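Local coordinates for protein aminotransferase (Bacillus subtilis, PDB 6L1O) that is a pyridoxal-phosphate-dependent class I aminotransferase that takes part in the biosynthesis of the dipeptide antibiotic bacilysin, at residues 112-117 and 200-205; 129-134 and 170-175. All blocks are in the same frame, centred on the assembly; numbering follows the deposited sequence.

Interaction 1 of 2, residues 112-117 and 200-205; sequences QCLLNP and NIHLIH
His202, Ile204 and Leu114 join the last turn of helix 103-114 to strand 202-206 of the central mixed sheet in the large domain of a fold-type I aminotransferase. Ahead of the strand, Asn200 follows helix 186-199, and Ile201 brings the chain into the sheet, its side chain packing on Leu122 and Met171. His202 then offers the face of its imidazole to the helix. Leu114 CD2 stands 4.1 Å from the centroid of the His202 ring and only 4° off the ring normal, a CH-pi contact almost exactly over the centre. The other methyl, Leu114 CD1, lies 4.1 Å from His202 CB. Leu203 points away from the helix; its side chain touches Phe221 and Leu173. Ile204 turns back, and its CD1 meets Leu114 CD1 at 4.1 Å. With Leu114 CG anti to its carbonyl carbon (chi1 -58°) and the next torsion extended (chi2 177°), the isobutyl group reaches between two alternate strand residues, one methyl facing the imidazole and the other directed between CB of His202 and the tip of Ile204. No hydrogen bond crosses between 112-117 and 200-205. The imidazole of His202 finds its polar partners outside them: its NE2 bonds to Thr4 N of the second subunit and its ND1, weakly, to Lys169 O. One ring thus packs a face on the helix while its nitrogens reach the second subunit and the neighbouring strand, and NE2 probably accepts, consistent with a proton on ND1.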
loop_
_atom_site.group_PDB
_atom_site.type_symbol
_atom_site.label_atom_id
_atom_site.label_comp_id
_atom_site.label_asym_id
_atom_site.label_seq_id
_atom_site.Cartn_x
_atom_site.Cartn_y
_atom_site.Cartn_z
ATOM N N GLN B 112 -6.714 9.627 -6.442
ATOM C CA GLN B 112 -7.801 8.763 -6.847
ATOM C C GLN B 112 -9.129 9.171 -6.219
ATOM O O GLN B 112 -10.205 9.049 -6.857
ATOM C CB GLN B 112 -7.497 7.280 -6.538
ATOM C CG GLN B 112 -6.369 6.698 -7.392
ATOM C CD GLN B 112 -6.863 6.372 -8.804
ATOM O OE1 GLN B 112 -7.969 5.836 -8.967
ATOM N NE2 GLN B 112 -6.059 6.650 -9.796
ATOM N N CYS B 113 -9.083 9.647 -4.986
ATOM C CA CYS B 113 -10.280 10.125 -4.272
ATOM C C CYS B 113 -10.826 11.479 -4.722
ATOM O O CYS B 113 -12.016 11.751 -4.541
ATOM C CB CYS B 113 -10.030 10.231 -2.790
ATOM S SG CYS B 113 -9.874 8.668 -1.995
ATOM N N LEU B 114 -9.968 12.317 -5.285
ATOM C CA LEU B 114 -10.335 13.709 -5.514
ATOM C C LEU B 114 -10.322 14.165 -6.967
ATOM O O LEU B 114 -10.722 15.285 -7.227
ATOM C CB LEU B 114 -9.445 14.617 -4.650
ATOM C CG LEU B 114 -9.493 14.360 -3.130
ATOM C CD1 LEU B 114 -8.544 15.247 -2.360
ATOM C CD2 LEU B 114 -10.894 14.632 -2.569
ATOM N N LEU B 115 -9.794 13.336 -7.878
ATOM C CA LEU B 115 -9.673 13.695 -9.272
ATOM C C LEU B 115 -10.419 12.720 -10.166
ATOM O O LEU B 115 -10.274 11.496 -10.031
ATOM C CB LEU B 115 -8.203 13.762 -9.708
ATOM C CG LEU B 115 -7.332 14.966 -9.483
ATOM C CD1 LEU B 115 -5.872 14.671 -9.867
ATOM C CD2 LEU B 115 -7.804 16.194 -10.272
ATOM N N ASN B 116 -11.212 13.267 -11.082
ATOM C CA ASN B 116 -11.865 12.464 -12.145
ATOM C C ASN B 116 -11.117 12.575 -13.426
ATOM O O ASN B 116 -10.411 13.548 -13.648
ATOM C CB ASN B 116 -13.302 12.968 -12.403
ATOM C CG ASN B 116 -14.233 12.639 -11.289
ATOM O OD1 ASN B 116 -14.220 11.511 -10.788
ATOM N ND2 ASN B 116 -15.098 13.593 -10.907
ATOM N N PRO B 117 -11.220 11.571 -14.270
ATOM C CA PRO B 117 -10.568 11.639 -15.554
ATOM C C PRO B 117 -11.019 12.945 -16.161
ATOM O O PRO B 117 -12.130 13.357 -15.994
ATOM C CB PRO B 117 -11.143 10.431 -16.281
ATOM C CG PRO B 117 -11.310 9.472 -15.196
ATOM C CD PRO B 117 -11.910 10.302 -14.118
ATOM N N ASN B 200 -13.420 26.283 -5.804
ATOM C CA ASN B 200 -13.755 24.897 -5.492
ATOM C C ASN B 200 -12.672 23.939 -5.870
ATOM O O ASN B 200 -12.872 23.055 -6.682
ATOM C CB ASN B 200 -15.046 24.501 -6.179
ATOM C CG ASN B 200 -16.166 25.417 -5.814
ATOM O OD1 ASN B 200 -16.625 25.410 -4.666
ATOM N ND2 ASN B 200 -16.599 26.234 -6.768
ATOM N N ILE B 201 -11.499 24.161 -5.302
ATOM C CA ILE B 201 -10.319 23.328 -5.562
ATOM C C ILE B 201 -9.947 22.634 -4.242
ATOM O O ILE B 201 -9.868 23.272 -3.217
ATOM C CB ILE B 201 -9.150 24.189 -6.058
ATOM C CG1 ILE B 201 -9.629 25.058 -7.237
ATOM C CG2 ILE B 201 -7.962 23.290 -6.498
ATOM C CD1 ILE B 201 -8.610 26.017 -7.810
ATOM N N HIS B 202 -9.761 21.322 -4.286
ATOM C CA HIS B 202 -9.254 20.581 -3.153
ATOM C C HIS B 202 -7.737 20.806 -3.027
ATOM O O HIS B 202 -6.979 20.595 -3.981
ATOM C CB HIS B 202 -9.529 19.100 -3.302
ATOM C CG HIS B 202 -10.983 18.754 -3.403
ATOM N ND1 HIS B 202 -11.564 18.314 -4.575
ATOM C CD2 HIS B 202 -11.959 18.764 -2.480
ATOM C CE1 HIS B 202 -12.847 18.086 -4.368
ATOM N NE2 HIS B 202 -13.098 18.310 -3.090
ATOM N N LEU B 203 -7.316 21.172 -1.836
ATOM C CA LEU B 203 -5.920 21.561 -1.586
ATOM C C LEU B 203 -5.178 20.498 -0.747
ATOM O O LEU B 203 -5.572 20.240 0.353
ATOM C CB LEU B 203 -5.910 22.892 -0.864
ATOM C CG LEU B 203 -4.662 23.781 -0.974
ATOM C CD1 LEU B 203 -4.917 25.145 -0.337
ATOM C CD2 LEU B 203 -3.432 23.111 -0.347
ATOM N N ILE B 204 -4.113 19.909 -1.293
ATOM C CA ILE B 204 -3.318 18.957 -0.563
ATOM C C ILE B 204 -1.980 19.599 -0.284
ATOM O O ILE B 204 -1.231 19.914 -1.223
ATOM C CB ILE B 204 -3.121 17.608 -1.310
ATOM C CG1 ILE B 204 -4.479 16.876 -1.541
ATOM C CG2 ILE B 204 -2.159 16.661 -0.575
ATOM C CD1 ILE B 204 -5.345 16.725 -0.291
ATOM N N HIS B 205 -1.661 19.766 1.003
ATOM C CA HIS B 205 -0.346 20.310 1.314
ATOM C C HIS B 205 0.591 19.189 1.720
ATOM O O HIS B 205 0.256 18.410 2.632
ATOM C CB HIS B 205 -0.428 21.336 2.418
ATOM C CG HIS B 205 0.899 21.912 2.778
ATOM N ND1 HIS B 205 1.448 21.784 4.027
ATOM C CD2 HIS B 205 1.819 22.539 2.025
ATOM C CE1 HIS B 205 2.635 22.335 4.042
ATOM N NE2 HIS B 205 2.884 22.804 2.837
#

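Interaction 2 of 2, residues 129-134 and 170-175; sequences PEYLSG and LMFLNY. With PLP (pyridoxal-5'-phosphate), chain E.
Tyr131 and Phe172 form an offset stack between helix 130-137 and strand 168-174 in the alpha/beta large domain of the fold-type I PLP enzymes. The axes of 130-134 and 170-174 run nearly antiparallel, at 159°, and approach to 11.0 Å. The tight part is the ring pair: centroids 4.5 Å apart, planes turned by only 12°. Phe172 CD2 also approaches Tyr131 CB to 3.8 Å, and Phe172 CB sits over the tyrosine face as a CH-pi partner. Leu170 CD2 covers the opposite face of Phe172, leaving its ring between leucine and tyrosine. Towards the cofactor, the Tyr131 hydroxyl passes Asn174 CB at 3.3 Å but bonds to Asp206 OD2, which probably helps to hold Asp206, a residue of the PLP pocket, in place. The asparagine amide, steep to the tyrosine ring plane, bonds to Asp206 O and Asn178 N. Leu132 alone marks the loose side, pointing away into an exposed position. Ser133 OG bonds to His267 ND1 of the second subunit; Glu130 packs on that histidine while its OE2 bonds to Gln15. At the pocket end, Asn174 CG is anti to its backbone N (chi1 173°), and its OD1 lies 3.6 Å from the PLP methyl C2A.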
loop_
_atom_site.group_PDB
_atom_site.type_symbol
_atom_site.label_atom_id
_atom_site.label_comp_id
_atom_site.label_asym_id
_atom_site.label_seq_id
_atom_site.Cartn_x
_atom_site.Cartn_y
_atom_site.Cartn_z
ATOM N N PRO B 129 8.396 15.283 -8.598
ATOM C CA PRO B 129 7.900 14.584 -9.805
ATOM C C PRO B 129 6.835 13.507 -9.508
ATOM O O PRO B 129 6.059 13.136 -10.376
ATOM C CB PRO B 129 9.164 13.945 -10.407
ATOM C CG PRO B 129 10.205 14.057 -9.391
ATOM C CD PRO B 129 9.854 15.192 -8.475
ATOM N N GLU B 130 6.770 13.012 -8.288
ATOM C CA GLU B 130 5.801 11.961 -8.006
ATOM C C GLU B 130 4.381 12.458 -8.019
ATOM O O GLU B 130 3.476 11.649 -8.211
ATOM C CB GLU B 130 6.128 11.210 -6.676
ATOM C CG GLU B 130 7.261 10.191 -6.799
ATOM C CD GLU B 130 7.009 9.075 -7.851
ATOM O OE1 GLU B 130 5.822 8.569 -7.997
ATOM O OE2 GLU B 130 8.004 8.666 -8.537
ATOM N N TYR B 131 4.163 13.776 -7.918
ATOM C CA TYR B 131 2.828 14.344 -8.073
ATOM C C TYR B 131 2.220 13.946 -9.416
ATOM O O TYR B 131 1.012 13.798 -9.539
ATOM C CB TYR B 131 2.807 15.886 -7.959
ATOM C CG TYR B 131 3.277 16.445 -6.647
ATOM C CD1 TYR B 131 3.086 15.729 -5.461
ATOM C CD2 TYR B 131 3.939 17.677 -6.574
ATOM C CE1 TYR B 131 3.521 16.201 -4.257
ATOM C CE2 TYR B 131 4.381 18.181 -5.331
ATOM C CZ TYR B 131 4.186 17.429 -4.192
ATOM O OH TYR B 131 4.653 17.839 -2.979
ATOM N N LEU B 132 3.081 13.789 -10.422
ATOM C CA LEU B 132 2.654 13.453 -11.775
ATOM C C LEU B 132 2.024 12.076 -11.918
ATOM O O LEU B 132 1.082 11.905 -12.666
ATOM C CB LEU B 132 3.795 13.601 -12.744
ATOM C CG LEU B 132 3.687 14.846 -13.610
ATOM C CD1 LEU B 132 4.861 14.988 -14.582
ATOM C CD2 LEU B 132 2.384 14.743 -14.449
ATOM N N SER B 133 2.555 11.111 -11.182
ATOM C CA SER B 133 2.063 9.746 -11.125
ATOM C C SER B 133 0.580 9.628 -10.811
ATOM O O SER B 133 -0.184 9.145 -11.631
ATOM C CB SER B 133 2.863 8.934 -10.081
ATOM O OG SER B 133 4.162 8.740 -10.560
ATOM N N GLY B 134 0.181 10.058 -9.622
ATOM C CA GLY B 134 -1.193 10.019 -9.197
ATOM C C GLY B 134 -2.128 10.708 -10.197
ATOM O O GLY B 134 -3.189 10.228 -10.507
ATOM N N LEU B 170 -8.017 20.001 -7.976
ATOM C CA LEU B 170 -7.012 19.696 -6.972
ATOM C C LEU B 170 -5.768 20.513 -7.213
ATOM O O LEU B 170 -5.350 20.702 -8.346
ATOM C CB LEU B 170 -6.676 18.235 -7.006
ATOM C CG LEU B 170 -5.726 17.765 -5.873
ATOM C CD1 LEU B 170 -6.306 16.634 -5.059
ATOM C CD2 LEU B 170 -4.418 17.372 -6.455
ATOM N N MET B 171 -5.187 20.993 -6.125
ATOM C CA MET B 171 -3.929 21.644 -6.149
ATOM C C MET B 171 -2.941 21.006 -5.136
ATOM O O MET B 171 -3.310 20.755 -4.029
ATOM C CB MET B 171 -4.134 23.114 -5.765
ATOM C CG MET B 171 -2.794 23.888 -5.635
ATOM S SD MET B 171 -2.991 25.636 -5.284
ATOM C CE MET B 171 -3.640 25.711 -3.692
ATOM N N PHE B 172 -1.694 20.867 -5.543
ATOM C CA PHE B 172 -0.572 20.518 -4.637
ATOM C C PHE B 172 0.267 21.706 -4.243
ATOM O O PHE B 172 0.648 22.529 -5.090
ATOM C CB PHE B 172 0.354 19.491 -5.321
ATOM C CG PHE B 172 -0.238 18.119 -5.424
ATOM C CD1 PHE B 172 -0.561 17.407 -4.279
ATOM C CD2 PHE B 172 -0.412 17.527 -6.654
ATOM C CE1 PHE B 172 -1.125 16.123 -4.367
ATOM C CE2 PHE B 172 -0.930 16.242 -6.757
ATOM C CZ PHE B 172 -1.268 15.541 -5.621
ATOM N N LEU B 173 0.615 21.789 -2.961
ATOM C CA LEU B 173 1.612 22.693 -2.506
ATOM C C LEU B 173 2.581 21.918 -1.571
ATOM O O LEU B 173 2.177 20.973 -0.933
ATOM C CB LEU B 173 0.950 23.856 -1.750
ATOM C CG LEU B 173 -0.042 24.722 -2.530
ATOM C CD1 LEU B 173 -0.796 25.619 -1.545
ATOM C CD2 LEU B 173 0.675 25.512 -3.575
ATOM N N ASN B 174 3.821 22.361 -1.478
ATOM C CA ASN B 174 4.839 21.679 -0.721
ATOM C C ASN B 174 5.812 22.650 -0.055
ATOM O O ASN B 174 6.737 23.122 -0.706
ATOM C CB ASN B 174 5.571 20.734 -1.672
ATOM C CG ASN B 174 6.767 20.069 -1.070
ATOM O OD1 ASN B 174 7.795 19.972 -1.698
ATOM N ND2 ASN B 174 6.646 19.610 0.161
ATOM N N TYR B 175 5.616 22.942 1.217
ATOM C CA TYR B 175 6.532 23.818 1.999
ATOM C C TYR B 175 6.762 23.281 3.399
ATOM O O TYR B 175 5.818 22.909 4.080
ATOM C CB TYR B 175 6.071 25.300 2.014
ATOM C CG TYR B 175 5.921 25.852 0.591
ATOM C CD1 TYR B 175 7.006 26.373 -0.088
ATOM C CD2 TYR B 175 4.725 25.753 -0.086
ATOM C CE1 TYR B 175 6.888 26.801 -1.359
ATOM C CE2 TYR B 175 4.610 26.176 -1.391
ATOM C CZ TYR B 175 5.687 26.689 -2.029
ATOM O OH TYR B 175 5.580 27.092 -3.347
HETATM N N1 PLP E . 6.867 14.654 -0.473
HETATM C C2 PLP E . 8.069 15.139 -0.834
HETATM C C2A PLP E . 8.196 16.411 -1.621
HETATM C C3 PLP E . 9.270 14.380 -0.569
HETATM O O3 PLP E . 10.496 14.769 -0.936
HETATM C C4 PLP E . 9.097 13.191 0.185
HETATM C C4A PLP E . 10.288 12.268 0.118
HETATM C C5 PLP E . 7.763 12.735 0.555
HETATM C C6 PLP E . 6.684 13.540 0.224
HETATM C C5A PLP E . 7.527 11.527 1.412
HETATM O O4P PLP E . 7.880 10.326 0.880
HETATM P P PLP E . 7.434 8.947 1.636
HETATM O O1P PLP E . 6.733 8.160 0.588
HETATM O O2P PLP E . 6.625 9.237 2.882
HETATM O O3P PLP E . 8.741 8.323 2.040
#

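Both interactions are buried and serve one sheet: strands 202-206 and 168-174 are parallel neighbours, tied by backbone pairs between His202 O and Met171 N and between Met171 O and Ile204 N. Helices 103-114 and 130-137 pack on the same side of it, and Leu170 touches both Leu114 and Ile204, bridging the two contacts, whose centres lie 10 Å apart. Interaction 1 lies farther from the chain centre, about 18 Å against 9 Å, and mixes aliphatic packing with a histidine that reaches the second subunit. Interaction 2 is aromatic and larger, 199 against 147 Å², and ends in polar groups at the PLP pocket.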